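Local coordinates for probable branched-chain amino acid ABC transporter, amino acid binding protein (PDB 3LKB), which probably captures branched-chain amino acids, valine among them, and delivers them to an ABC transporter for uptake across the membrane, at residues Arg65-Ala70 / Pro77-Tyr82; Val47-Val52 / Ile296-Ile301; Gln89-Ile94 / Ile108-Pro113; Glu32-Trp37 / Asn289-Ala294; Arg302-Arg307 / Asn313-Gln318. The protein carries 2 engineered substitutions. All blocks are in the same frame, centred on the assembly; numbering follows the deposited sequence.

Interaction 1. Residues Arg65-Ala70 / Pro77-Tyr82. With VAL (valine), chain C.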
# COMPACT_ATOMS: atom_id res chain seq x y z
N ARG A 65 9.83 17.06 6.39
CA ARG A 65 9.53 17.13 7.80
C ARG A 65 10.14 15.91 8.44
O ARG A 65 10.79 16.03 9.46
CB ARG A 65 8.03 17.25 8.06
CG ARG A 65 7.61 17.36 9.56
CD ARG A 65 6.87 16.07 10.11
NE ARG A 65 5.65 15.79 9.34
CZ ARG A 65 4.41 16.03 9.76
NH1 ARG A 65 4.21 16.56 10.96
NH2 ARG A 65 3.35 15.76 8.97
N PHE A 66 9.99 14.75 7.83
CA PHE A 66 10.53 13.53 8.43
C PHE A 66 12.06 13.52 8.49
O PHE A 66 12.65 13.01 9.44
CB PHE A 66 10.06 12.30 7.69
CG PHE A 66 8.59 12.05 7.82
CD1 PHE A 66 7.89 12.46 8.96
CD2 PHE A 66 7.90 11.35 6.80
CE1 PHE A 66 6.52 12.23 9.06
CE2 PHE A 66 6.55 11.08 6.89
CZ PHE A 66 5.83 11.52 8.01
N PHE A 67 12.69 14.12 7.50
CA PHE A 67 14.12 14.23 7.46
C PHE A 67 14.65 15.18 8.51
O PHE A 67 15.66 14.89 9.17
CB PHE A 67 14.53 14.73 6.09
CG PHE A 67 16.01 14.89 5.92
CD1 PHE A 67 16.88 13.81 6.12
CD2 PHE A 67 16.52 16.11 5.55
CE1 PHE A 67 18.24 13.95 5.96
CE2 PHE A 67 17.91 16.27 5.36
CZ PHE A 67 18.77 15.20 5.56
N GLU A 68 13.96 16.32 8.68
CA GLU A 68 14.38 17.30 9.69
C GLU A 68 14.28 16.73 11.09
O GLU A 68 15.23 16.87 11.86
CB GLU A 68 13.66 18.63 9.58
CG GLU A 68 14.17 19.43 8.41
CD GLU A 68 13.23 20.57 7.99
OE1 GLU A 68 12.01 20.58 8.36
OE2 GLU A 68 13.73 21.45 7.25
N GLU A 69 13.17 16.04 11.38
CA GLU A 69 12.97 15.33 12.64
C GLU A 69 14.08 14.33 12.82
O GLU A 69 14.71 14.32 13.87
CB GLU A 69 11.62 14.62 12.72
CG GLU A 69 11.57 13.46 13.77
CD GLU A 69 10.44 12.42 13.51
OE1 GLU A 69 10.43 11.78 12.42
OE2 GLU A 69 9.60 12.25 14.41
N ALA A 70 14.32 13.51 11.79
CA ALA A 70 15.35 12.49 11.86
C ALA A 70 16.78 13.06 12.03
O ALA A 70 17.61 12.38 12.59
CB ALA A 70 15.28 11.56 10.65
N PRO A 77 23.39 9.28 10.98
CA PRO A 77 24.64 9.34 10.25
C PRO A 77 24.52 9.04 8.74
O PRO A 77 25.51 9.24 7.99
CB PRO A 77 25.49 8.25 10.95
CG PRO A 77 24.46 7.22 11.36
CD PRO A 77 23.24 8.01 11.72
N VAL A 78 23.34 8.57 8.31
CA VAL A 78 22.97 8.22 6.90
C VAL A 78 21.47 8.44 6.74
O VAL A 78 20.74 8.34 7.71
CB VAL A 78 23.13 6.70 6.56
CG1 VAL A 78 23.26 6.47 5.00
CG2 VAL A 78 24.28 6.09 7.26
N PHE A 79 21.03 8.66 5.49
CA PHE A 79 19.64 8.90 5.12
C PHE A 79 19.38 7.94 3.98
O PHE A 79 20.07 8.01 2.96
CB PHE A 79 19.52 10.33 4.61
CG PHE A 79 18.15 10.73 4.05
CD1 PHE A 79 16.97 10.06 4.42
CD2 PHE A 79 18.05 11.83 3.20
CE1 PHE A 79 15.71 10.47 3.93
CE2 PHE A 79 16.81 12.26 2.71
CZ PHE A 79 15.61 11.55 3.07
N LEU A 80 18.46 7.01 4.18
CA LEU A 80 17.91 6.15 3.14
C LEU A 80 16.68 6.89 2.58
O LEU A 80 15.71 7.14 3.31
CB LEU A 80 17.52 4.79 3.73
CG LEU A 80 18.67 3.94 4.28
CD1 LEU A 80 18.22 2.69 4.96
CD2 LEU A 80 19.59 3.58 3.20
N SER A 81 16.76 7.33 1.33
CA SER A 81 15.69 8.15 0.79
C SER A 81 15.01 7.45 -0.36
O SER A 81 15.37 6.31 -0.70
CB SER A 81 16.22 9.51 0.31
OG SER A 81 17.10 9.33 -0.76
N TYR A 82 14.05 8.15 -0.96
CA TYR A 82 13.16 7.52 -1.92
C TYR A 82 12.95 8.32 -3.18
O TYR A 82 13.68 8.09 -4.15
CB TYR A 82 11.85 7.19 -1.25
CG TYR A 82 10.90 6.40 -2.11
CD1 TYR A 82 11.18 5.09 -2.44
CD2 TYR A 82 9.69 6.97 -2.56
CE1 TYR A 82 10.32 4.33 -3.21
CE2 TYR A 82 8.82 6.23 -3.35
CZ TYR A 82 9.15 4.90 -3.66
OH TYR A 82 8.30 4.11 -4.41
N VAL C . 9.69 5.82 -7.84
CA VAL C . 11.13 6.29 -7.78
C VAL C . 11.74 6.22 -6.42
O VAL C . 12.35 5.19 -6.19
CB VAL C . 11.32 7.73 -8.22
CG1 VAL C . 10.70 8.67 -7.31
CG2 VAL C . 12.70 7.98 -8.25
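Phe67 and Phe79 meet as an offset stack, centroids 4.5 Å apart and planes inclined by 25°. The rim of Phe67 rides on a face of Phe79: Phe67 CD1 lies 3.6 Å above the Phe79 ring plane, over its centre, and Phe67 CE1 comes to 3.5 Å from Phe79 CD2. Anti first torsions (chi1 180° and 175°) extend the two rings from helix and strand toward each other, where they overlap. Ser81 CB backs the opposite face of Phe79, 3.5 Å above its plane; a small side chain suits that place, its OG tied to Asn87. Were Phe79 cut back to an alanine, Phe67 would probably lose the surface it lies on and be freer to turn. Three residues on, Tyr82 lays a ring face against the carboxylate carbon of bound valine. Helix 84-97 packs aliphatic side chains round the pair, Leu90 and Ile94 against Phe79 and Leu93 against Phe67; the backbone of Leu80 is hydrogen-bonded to Phe11 of strand 6-14, those of Phe79 and Ser81 to Ile102 of strand 101-103.

Interaction 2. Residues Val47-Val52 / Ile296-Ile301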
# COMPACT_ATOMS: atom_id res chain seq x y z
N VAL A 47 26.16 -2.25 18.58
CA VAL A 47 25.19 -1.29 18.06
C VAL A 47 23.79 -1.91 17.99
O VAL A 47 23.60 -2.97 17.38
CB VAL A 47 25.59 -0.83 16.66
CG1 VAL A 47 24.46 -0.03 15.99
CG2 VAL A 47 26.83 -0.02 16.71
N VAL A 48 22.81 -1.29 18.62
CA VAL A 48 21.43 -1.72 18.28
C VAL A 48 20.79 -0.70 17.36
O VAL A 48 20.85 0.51 17.62
CB VAL A 48 20.56 -2.17 19.51
CG1 VAL A 48 21.43 -2.48 20.70
CG2 VAL A 48 19.52 -1.15 19.91
N PHE A 49 20.28 -1.18 16.23
CA PHE A 49 19.63 -0.29 15.29
C PHE A 49 18.22 0.03 15.74
O PHE A 49 17.43 -0.86 16.05
CB PHE A 49 19.66 -0.81 13.84
CG PHE A 49 21.05 -0.84 13.23
CD1 PHE A 49 21.60 0.29 12.65
CD2 PHE A 49 21.80 -2.01 13.26
CE1 PHE A 49 22.88 0.26 12.10
CE2 PHE A 49 23.09 -2.06 12.72
CZ PHE A 49 23.63 -0.93 12.13
N ASN A 50 17.94 1.32 15.82
CA ASN A 50 16.60 1.81 15.90
C ASN A 50 16.08 2.03 14.44
O ASN A 50 16.59 2.86 13.66
CB ASN A 50 16.61 3.09 16.73
CG ASN A 50 15.27 3.71 16.84
OD1 ASN A 50 14.31 3.00 17.06
ND2 ASN A 50 15.17 5.04 16.69
N CYS A 51 15.09 1.25 14.08
CA CYS A 51 14.61 1.22 12.71
C CYS A 51 13.44 2.17 12.51
O CYS A 51 12.38 1.92 13.03
CB CYS A 51 14.14 -0.16 12.37
SG CYS A 51 13.52 -0.11 10.66
N VAL A 52 13.64 3.24 11.77
CA VAL A 52 12.58 4.17 11.55
C VAL A 52 12.23 4.24 10.07
O VAL A 52 13.03 4.70 9.24
CB VAL A 52 12.90 5.52 12.14
CG1 VAL A 52 11.78 6.48 11.85
CG2 VAL A 52 13.15 5.37 13.67
N ILE A 296 23.91 -1.68 2.28
CA ILE A 296 25.00 -0.74 2.07
C ILE A 296 25.21 0.11 3.34
O ILE A 296 26.35 0.18 3.86
CB ILE A 296 24.84 0.12 0.81
CG1 ILE A 296 24.81 -0.79 -0.42
CG2 ILE A 296 26.01 1.17 0.69
CD1 ILE A 296 24.66 -0.09 -1.78
N ALA A 297 24.11 0.68 3.86
CA ALA A 297 24.10 1.52 5.07
C ALA A 297 24.63 0.74 6.24
O ALA A 297 25.54 1.18 6.91
CB ALA A 297 22.70 2.01 5.39
N VAL A 298 24.08 -0.44 6.48
CA VAL A 298 24.56 -1.22 7.57
C VAL A 298 26.05 -1.59 7.34
O VAL A 298 26.86 -1.57 8.27
CB VAL A 298 23.68 -2.45 7.84
CG1 VAL A 298 24.38 -3.39 8.88
CG2 VAL A 298 22.31 -1.98 8.31
N GLU A 299 26.44 -1.91 6.13
CA GLU A 299 27.89 -2.21 5.99
C GLU A 299 28.79 -0.99 6.22
O GLU A 299 29.88 -1.12 6.72
CB GLU A 299 28.18 -2.95 4.68
CG GLU A 299 29.69 -3.09 4.30
CD GLU A 299 30.45 -4.13 5.12
OE1 GLU A 299 29.82 -4.74 5.99
OE2 GLU A 299 31.68 -4.34 4.89
N ALA A 300 28.36 0.21 5.85
CA ALA A 300 29.22 1.38 6.08
C ALA A 300 29.28 1.74 7.57
O ALA A 300 30.35 2.15 8.04
CB ALA A 300 28.75 2.55 5.28
N ILE A 301 28.20 1.59 8.32
CA ILE A 301 28.18 1.72 9.77
C ILE A 301 29.16 0.75 10.45
O ILE A 301 29.84 1.09 11.37
CB ILE A 301 26.73 1.58 10.41
CG1 ILE A 301 25.78 2.70 10.05
CG2 ILE A 301 26.78 1.41 11.85
CD1 ILE A 301 26.26 3.51 9.08
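Val298 is the first residue of helix segment 296-301 to touch Phe49, and it does so with both methyls. Its CG2 stands 4.2 Å above the ring plane, toward the rim, while CG1 is 4.1 Å from Phe49 CZ. The opposite ring face is covered from Phe49's own strand by Val47 CG1, so the phenyl is held between two valines. Glu299 turns toward Arg302 and Arg303 with its carboxylate, and Ala300 packs on helix 313-321. One turn after Val298, Ile301 runs past Phe49 in the opposite direction, its CG2, anti to the backbone N, meeting the end of the ring obliquely, 3.9 Å from Phe49 CZ. A valine suits this face because both its methyls can rest on the ring, an isoleucine because its CG2 reaches it, and a phenylalanine bridges the wide strand-helix spacing, 9.2 Å between Phe49 CA and Val298 CA. A helix from late in the chain thus covers an early parallel strand, an alpha/beta layering characteristic of periplasmic binding protein lobes.

Interaction 3. Residues Gln89-Ile94 / Ile108-Pro113; sequences QLKPLI and IELIDP
Lys91 reaches from helix 84-97 into the turn at 108-113, and its ammonium group is gripped by main-chain carbonyls. Lys91 NZ donates to Asp112 O at 2.7 Å, with a C=O...N angle of 158° and the nitrogen tilted somewhat out of the carbonyl plane. The second bond, from Lys91 NZ to Glu109 O, measures 2.8 Å and lies in the plane of its carbonyl. A third acceptor, Pro114 O, follows just after the segment. The chain bends at chi3 (89°), which carries CE close over the turn, 3.1 Å from Leu110 O. This end of the contact is tight and buried, and the lysine's methylenes find looser apolar company in Leu110, Lys91 CD standing 4.4 Å from Leu110 CD2.

The outer side is slacker. Glu109 is partly exposed, and its OE2 stays 4.2 Å from Lys91 NZ, near enough that the opposite charges probably attract, yet too far for a salt bridge. Asp112 turns its carboxylate away, toward His382 and Tyr383 of helix 376-383, and offers only its backbone. Lysine suits the site because a long aliphatic stem can cross the helix-to-loop distance and still present three N-H groups. With three carbonyl oxygens to receive them, the buried ammonium is probably kept protonated by carbonyl dipoles, helped at longer range by Glu109, and the loop is pinned through its backbone rather than its side chains.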
# COMPACT_ATOMS: atom_id res chain seq x y z
N GLN A 89 14.92 18.26 -4.13
CA GLN A 89 14.57 19.34 -3.26
C GLN A 89 15.49 19.40 -2.03
O GLN A 89 15.87 20.46 -1.61
CB GLN A 89 13.12 19.08 -2.79
CG GLN A 89 12.32 20.28 -2.77
CD GLN A 89 10.85 20.08 -2.42
OE1 GLN A 89 10.49 19.81 -1.25
NE2 GLN A 89 9.98 20.29 -3.42
N LEU A 90 15.80 18.25 -1.44
CA LEU A 90 16.73 18.17 -0.29
C LEU A 90 18.22 18.25 -0.58
O LEU A 90 19.00 18.31 0.38
CB LEU A 90 16.50 16.85 0.45
CG LEU A 90 15.02 16.65 0.72
CD1 LEU A 90 14.88 15.35 1.37
CD2 LEU A 90 14.59 17.75 1.65
N LYS A 91 18.65 18.18 -1.85
CA LYS A 91 20.10 18.22 -2.17
C LYS A 91 20.85 19.37 -1.44
O LYS A 91 21.85 19.12 -0.75
CB LYS A 91 20.38 18.27 -3.68
CG LYS A 91 20.32 16.94 -4.44
CD LYS A 91 20.59 17.14 -5.95
CE LYS A 91 22.12 17.04 -6.28
NZ LYS A 91 22.44 17.29 -7.73
N PRO A 92 20.37 20.63 -1.54
CA PRO A 92 21.10 21.72 -0.82
C PRO A 92 21.30 21.44 0.68
O PRO A 92 22.36 21.71 1.24
CB PRO A 92 20.19 22.96 -1.01
CG PRO A 92 19.51 22.68 -2.33
CD PRO A 92 19.24 21.17 -2.34
N LEU A 93 20.26 20.91 1.33
CA LEU A 93 20.31 20.64 2.75
C LEU A 93 21.19 19.40 3.05
O LEU A 93 21.94 19.39 4.04
CB LEU A 93 18.89 20.45 3.25
CG LEU A 93 18.63 20.28 4.74
CD1 LEU A 93 19.21 21.47 5.52
CD2 LEU A 93 17.10 20.20 4.88
N ILE A 94 21.10 18.38 2.20
CA ILE A 94 21.96 17.21 2.38
C ILE A 94 23.45 17.58 2.35
O ILE A 94 24.21 17.19 3.20
CB ILE A 94 21.67 16.11 1.32
CG1 ILE A 94 20.21 15.60 1.48
CG2 ILE A 94 22.71 14.97 1.42
CD1 ILE A 94 19.78 14.52 0.59
N ILE A 108 20.19 10.27 -12.38
CA ILE A 108 21.61 10.67 -12.44
C ILE A 108 21.90 12.10 -11.93
O ILE A 108 22.99 12.39 -11.36
CB ILE A 108 22.16 10.49 -13.85
CG1 ILE A 108 23.67 10.55 -13.81
CG2 ILE A 108 21.52 11.53 -14.83
CD1 ILE A 108 24.34 9.33 -13.15
N GLU A 109 20.92 12.97 -12.13
CA GLU A 109 21.00 14.36 -11.70
C GLU A 109 21.33 14.50 -10.20
O GLU A 109 21.91 15.50 -9.75
CB GLU A 109 19.68 15.08 -12.10
CG GLU A 109 19.59 16.58 -11.76
CD GLU A 109 20.78 17.38 -12.31
OE1 GLU A 109 21.28 17.05 -13.44
OE2 GLU A 109 21.20 18.36 -11.63
N LEU A 110 20.96 13.49 -9.43
CA LEU A 110 21.23 13.48 -8.00
C LEU A 110 22.71 13.48 -7.66
O LEU A 110 23.07 14.06 -6.65
CB LEU A 110 20.57 12.28 -7.31
CG LEU A 110 19.04 12.18 -7.40
CD1 LEU A 110 18.51 11.01 -6.55
CD2 LEU A 110 18.35 13.51 -7.06
N ILE A 111 23.54 12.83 -8.48
CA ILE A 111 24.98 12.78 -8.22
C ILE A 111 25.75 13.75 -9.15
O ILE A 111 26.96 13.70 -9.21
CB ILE A 111 25.58 11.33 -8.24
CG1 ILE A 111 25.14 10.53 -9.45
CG2 ILE A 111 25.07 10.53 -7.03
CD1 ILE A 111 26.10 10.37 -10.49
N ASP A 112 25.03 14.63 -9.85
CA ASP A 112 25.63 15.70 -10.66
C ASP A 112 25.65 17.00 -9.86
O ASP A 112 24.86 17.15 -8.96
CB ASP A 112 24.85 15.92 -11.95
CG ASP A 112 25.14 14.86 -13.01
OD1 ASP A 112 26.03 13.98 -12.83
OD2 ASP A 112 24.42 14.90 -14.03
N PRO A 113 26.61 17.89 -10.15
CA PRO A 113 26.80 19.15 -9.41
C PRO A 113 25.66 20.08 -9.66
O PRO A 113 25.00 19.97 -10.69
CB PRO A 113 28.07 19.74 -10.02
CG PRO A 113 28.34 18.90 -11.24
CD PRO A 113 27.78 17.57 -10.99

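Interaction 4. Residues Glu32-Trp37 / Asn289-Ala294. Engineered in segment 289-294: Ala293 (natural residue Val).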
# COMPACT_ATOMS: atom_id res chain seq x y z
N GLU A 32 13.15 -2.28 6.77
CA GLU A 32 12.76 -2.60 8.11
C GLU A 32 13.24 -4.00 8.44
O GLU A 32 13.79 -4.22 9.51
CB GLU A 32 11.25 -2.52 8.27
CG GLU A 32 10.84 -2.72 9.70
CD GLU A 32 9.37 -2.37 9.96
OE1 GLU A 32 8.86 -1.35 9.40
OE2 GLU A 32 8.74 -3.12 10.75
N ASP A 33 13.04 -4.94 7.52
CA ASP A 33 13.45 -6.33 7.74
C ASP A 33 14.96 -6.54 7.93
O ASP A 33 15.38 -7.25 8.85
CB ASP A 33 12.90 -7.25 6.64
CG ASP A 33 11.40 -7.41 6.75
OD1 ASP A 33 10.88 -6.89 7.76
OD2 ASP A 33 10.75 -8.00 5.86
N TYR A 34 15.71 -5.92 7.07
CA TYR A 34 17.15 -6.05 7.12
C TYR A 34 17.70 -5.48 8.42
O TYR A 34 18.59 -6.06 9.06
CB TYR A 34 17.76 -5.33 5.94
CG TYR A 34 19.19 -5.74 5.79
CD1 TYR A 34 19.46 -6.95 5.23
CD2 TYR A 34 20.18 -4.90 6.25
CE1 TYR A 34 20.76 -7.37 5.13
CE2 TYR A 34 21.48 -5.32 6.17
CZ TYR A 34 21.76 -6.55 5.61
OH TYR A 34 23.05 -6.97 5.55
N CYS A 35 17.16 -4.31 8.79
CA CYS A 35 17.58 -3.65 10.01
C CYS A 35 17.28 -4.54 11.21
O CYS A 35 18.05 -4.58 12.18
CB CYS A 35 16.88 -2.32 10.16
SG CYS A 35 17.54 -1.27 11.50
N LYS A 36 16.15 -5.26 11.09
CA LYS A 36 15.69 -6.20 12.11
C LYS A 36 16.65 -7.36 12.21
O LYS A 36 17.05 -7.77 13.29
CB LYS A 36 14.31 -6.72 11.71
CG LYS A 36 13.44 -7.09 12.89
CD LYS A 36 12.07 -6.44 12.81
CE LYS A 36 12.14 -4.96 13.14
NZ LYS A 36 10.79 -4.33 13.13
N TRP A 37 17.02 -7.91 11.03
CA TRP A 37 18.04 -8.95 10.90
C TRP A 37 19.44 -8.51 11.38
O TRP A 37 20.13 -9.26 12.03
CB TRP A 37 18.09 -9.48 9.46
CG TRP A 37 18.82 -10.79 9.27
CD1 TRP A 37 18.33 -12.06 9.51
CD2 TRP A 37 20.13 -10.97 8.73
NE1 TRP A 37 19.27 -13.02 9.17
CE2 TRP A 37 20.39 -12.37 8.70
CE3 TRP A 37 21.12 -10.09 8.28
CZ2 TRP A 37 21.61 -12.90 8.26
CZ3 TRP A 37 22.35 -10.63 7.82
CH2 TRP A 37 22.58 -12.02 7.82
N ASN A 289 15.87 -4.44 -3.87
CA ASN A 289 16.35 -3.06 -3.99
C ASN A 289 16.50 -2.38 -2.63
O ASN A 289 17.56 -1.84 -2.31
CB ASN A 289 15.35 -2.33 -4.89
CG ASN A 289 15.83 -0.97 -5.34
OD1 ASN A 289 16.94 -0.52 -5.02
ND2 ASN A 289 14.96 -0.27 -6.10
N GLY A 290 15.46 -2.42 -1.81
CA GLY A 290 15.56 -1.95 -0.41
C GLY A 290 16.59 -2.66 0.44
O GLY A 290 17.26 -2.06 1.29
N MET A 291 16.74 -3.95 0.21
CA MET A 291 17.67 -4.73 1.02
C MET A 291 19.10 -4.30 0.66
O MET A 291 19.98 -4.19 1.52
CB MET A 291 17.44 -6.24 0.84
CG MET A 291 18.17 -7.07 1.88
SD MET A 291 17.60 -8.79 2.04
CE MET A 291 16.03 -8.31 2.72
N LEU A 292 19.34 -4.04 -0.62
CA LEU A 292 20.68 -3.58 -0.99
C LEU A 292 20.95 -2.20 -0.31
O LEU A 292 22.00 -2.01 0.28
CB LEU A 292 20.84 -3.52 -2.53
CG LEU A 292 22.10 -2.83 -3.05
CD1 LEU A 292 23.33 -3.66 -2.62
CD2 LEU A 292 22.11 -2.55 -4.59
N ALA A 293 20.01 -1.27 -0.37
CA ALA A 293 20.21 0.04 0.22
C ALA A 293 20.47 -0.10 1.72
O ALA A 293 21.42 0.51 2.22
CB ALA A 293 19.02 0.90 -0.01
N ALA A 294 19.63 -0.85 2.44
CA ALA A 294 19.86 -1.01 3.88
C ALA A 294 21.19 -1.74 4.14
O ALA A 294 21.92 -1.39 5.08
CB ALA A 294 18.73 -1.79 4.50
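A Met-aromatic contact between Met291 and Tyr34 lies in the seam where helix 21-41 meets helix 285-308. Met291 SD is 5.3 Å from the centroid of the Tyr34 ring and approaches obliquely, 68° off the ring normal. The closer touch is made by the carbon two bonds back from the methyl, Met291 CG standing 3.6 Å from Tyr34 CD1, with the two side chains crossing at about a right angle. In the alpha/beta lobe both helices pack on Phe49 of strand 47-55, helix 21-41 through Cys35 and helix 285-308 through Val298. One turn beyond Met291, Ala294 CB comes obliquely to the other side of the ring, 3.9 Å from Tyr34 CD2; a small methyl suits so close an approach, and a tyrosine suits the seam because its broad ring can meet both residues. With an alanine in place of Tyr34, Met291 and Ala294 would probably face a gap, and the thioether would be freer to swing. The preceding residue, Asp33, leaves the helix in another direction, pairing with Arg277 and hydrogen-bonding Tyr287.

Interaction 5. Residues Arg302-Arg307 / Asn313-Gln318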
# COMPACT_ATOMS: atom_id res chain seq x y z
N ARG A 302 29.20 -0.47 9.97
CA ARG A 302 30.08 -1.48 10.47
C ARG A 302 31.54 -1.13 10.23
O ARG A 302 32.34 -1.26 11.09
CB ARG A 302 29.75 -2.87 9.90
CG ARG A 302 30.50 -3.97 10.53
CD ARG A 302 30.46 -5.26 9.81
NE ARG A 302 31.13 -5.17 8.57
CZ ARG A 302 32.42 -5.35 8.37
NH1 ARG A 302 33.22 -5.68 9.34
NH2 ARG A 302 32.88 -5.20 7.18
N ARG A 303 31.85 -0.68 9.04
CA ARG A 303 33.17 -0.22 8.72
C ARG A 303 33.56 1.01 9.49
O ARG A 303 34.63 1.10 9.98
CB ARG A 303 33.35 -0.06 7.23
CG ARG A 303 33.53 -1.32 6.52
CD ARG A 303 33.07 -1.19 5.18
NE ARG A 303 33.07 -2.39 4.40
CZ ARG A 303 33.60 -2.47 3.21
NH1 ARG A 303 34.22 -1.45 2.77
NH2 ARG A 303 33.51 -3.55 2.51
N ALA A 304 32.65 1.93 9.64
CA ALA A 304 32.89 3.03 10.55
C ALA A 304 33.25 2.54 11.99
O ALA A 304 34.12 3.14 12.64
CB ALA A 304 31.67 4.03 10.57
N GLN A 305 32.63 1.46 12.47
CA GLN A 305 32.90 1.07 13.86
C GLN A 305 34.24 0.44 14.00
O GLN A 305 34.94 0.66 14.99
CB GLN A 305 31.87 0.10 14.39
CG GLN A 305 30.86 0.79 15.24
CD GLN A 305 31.13 0.71 16.73
OE1 GLN A 305 31.22 1.74 17.41
NE2 GLN A 305 31.19 -0.51 17.26
N GLU A 306 34.57 -0.39 13.02
CA GLU A 306 35.83 -1.07 12.98
C GLU A 306 36.98 -0.06 12.88
O GLU A 306 37.93 -0.15 13.64
CB GLU A 306 35.79 -2.06 11.82
CG GLU A 306 37.13 -2.34 11.10
CD GLU A 306 36.93 -2.56 9.58
OE1 GLU A 306 36.72 -1.54 8.84
OE2 GLU A 306 36.99 -3.76 9.15
N ARG A 307 36.89 0.92 11.98
CA ARG A 307 37.98 1.87 11.76
C ARG A 307 38.04 2.92 12.89
O ARG A 307 39.08 3.09 13.51
CB ARG A 307 37.89 2.53 10.38
CG ARG A 307 39.22 2.76 9.62
CD ARG A 307 38.97 3.10 8.08
NE ARG A 307 38.48 1.93 7.30
CZ ARG A 307 37.80 1.95 6.13
NH1 ARG A 307 37.49 3.10 5.53
NH2 ARG A 307 37.44 0.80 5.55
N ASN A 313 28.08 10.88 10.61
CA ASN A 313 27.99 11.19 9.19
C ASN A 313 29.37 11.23 8.53
O ASN A 313 29.53 10.86 7.35
CB ASN A 313 27.22 12.49 8.93
CG ASN A 313 27.82 13.71 9.68
OD1 ASN A 313 28.39 13.58 10.75
ND2 ASN A 313 27.67 14.88 9.10
N GLU A 314 30.36 11.69 9.29
CA GLU A 314 31.72 11.75 8.75
C GLU A 314 32.38 10.39 8.64
O GLU A 314 32.96 10.07 7.61
CB GLU A 314 32.58 12.74 9.54
CG GLU A 314 32.13 14.20 9.34
CD GLU A 314 32.56 15.12 10.49
OE1 GLU A 314 33.79 15.25 10.77
OE2 GLU A 314 31.67 15.72 11.13
N THR A 315 32.28 9.57 9.67
CA THR A 315 32.95 8.29 9.62
C THR A 315 32.28 7.37 8.63
O THR A 315 32.98 6.61 7.93
CB THR A 315 33.06 7.60 10.98
OG1 THR A 315 31.76 7.38 11.53
CG2 THR A 315 33.84 8.50 11.93
N VAL A 316 30.94 7.45 8.57
CA VAL A 316 30.16 6.67 7.61
C VAL A 316 30.49 7.09 6.19
O VAL A 316 30.64 6.23 5.31
CB VAL A 316 28.66 6.83 7.83
CG1 VAL A 316 27.88 6.48 6.58
CG2 VAL A 316 28.21 5.98 8.97
N TYR A 317 30.63 8.41 5.97
CA TYR A 317 31.11 8.93 4.70
C TYR A 317 32.45 8.25 4.29
O TYR A 317 32.57 7.74 3.15
CB TYR A 317 31.17 10.47 4.69
CG TYR A 317 31.82 11.05 3.42
CD1 TYR A 317 31.09 11.22 2.25
CD2 TYR A 317 33.16 11.41 3.40
CE1 TYR A 317 31.67 11.72 1.07
CE2 TYR A 317 33.77 11.92 2.23
CZ TYR A 317 33.00 12.05 1.07
OH TYR A 317 33.55 12.52 -0.11
N GLN A 318 33.40 8.16 5.23
CA GLN A 318 34.77 7.65 4.96
C GLN A 318 34.75 6.19 4.67
O GLN A 318 35.51 5.68 3.85
CB GLN A 318 35.71 7.91 6.15
CG GLN A 318 36.05 9.39 6.44
CD GLN A 318 36.76 10.05 5.26
OE1 GLN A 318 37.55 9.41 4.56
NE2 GLN A 318 36.47 11.35 5.03
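Ala304 presses its methyl against the side chain of Thr315, Ala304 CB lying 3.5 Å from Thr315 OG1 and 3.9 Å from Thr315 CB. The two residues sit where helix 285-308 and the short helix 313-321 that follows it form an alpha-alpha corner, two consecutive helices packed nearly at right angles: the axes of the two segments are 8.2 Å apart at their closest, and their directions differ by 102°. An alanine suits the inside of such a corner because its small side chain lets the backbones close in, to 5.3 Å between Ala304 CA and Thr315 CA. The methyl also lies along the next residue, 4.3 Å from Val316 CG2, whose own bond from the backbone points away and whose CG1 packs on Val78.

Thr315 has two duties here. With chi1 at 59°, its OG1 lies between the backbone N and the carbonyl carbon; it receives a hydrogen bond from Thr312 N and gives one to Arg310 O, tying the start of the helix to the connecting loop while CB meets Ala304. The Thr312 hydroxyl in turn accepts the backbone N-H of Glu314. Toward solvent the contact thins out. Arg307, exposed and bent at chi3, brings its guanidinium edge near the end of segment 313-318, where Arg307 NH1 remains 3.7 Å from Gln318 O, which lies near the guanidinium plane but is not hydrogen-bonded.

Interactions 1, 2 and 4 are buried apolar packing, interaction 3 is partly buried and polar, and interaction 5 runs from a buried centre to an exposed margin. Helix 285-308 is shared by interactions 2, 4 and 5, which take successive parts of it, from Met291 to Arg307. Leu80 of strand 79-81 packs on Ala297, and Val78 just before it on Ile301, while Phe79 meets helices 60-72 and 84-97 on the other side. Helix 84-97 continues into interaction 3, the one contact of the five with hydrogen bonds between its segments. Rings and methyls thus fill the layers around the sheet, whereas charged groups come in at interaction 3, where a helix meets a loop, and at the exposed rim of interaction 5.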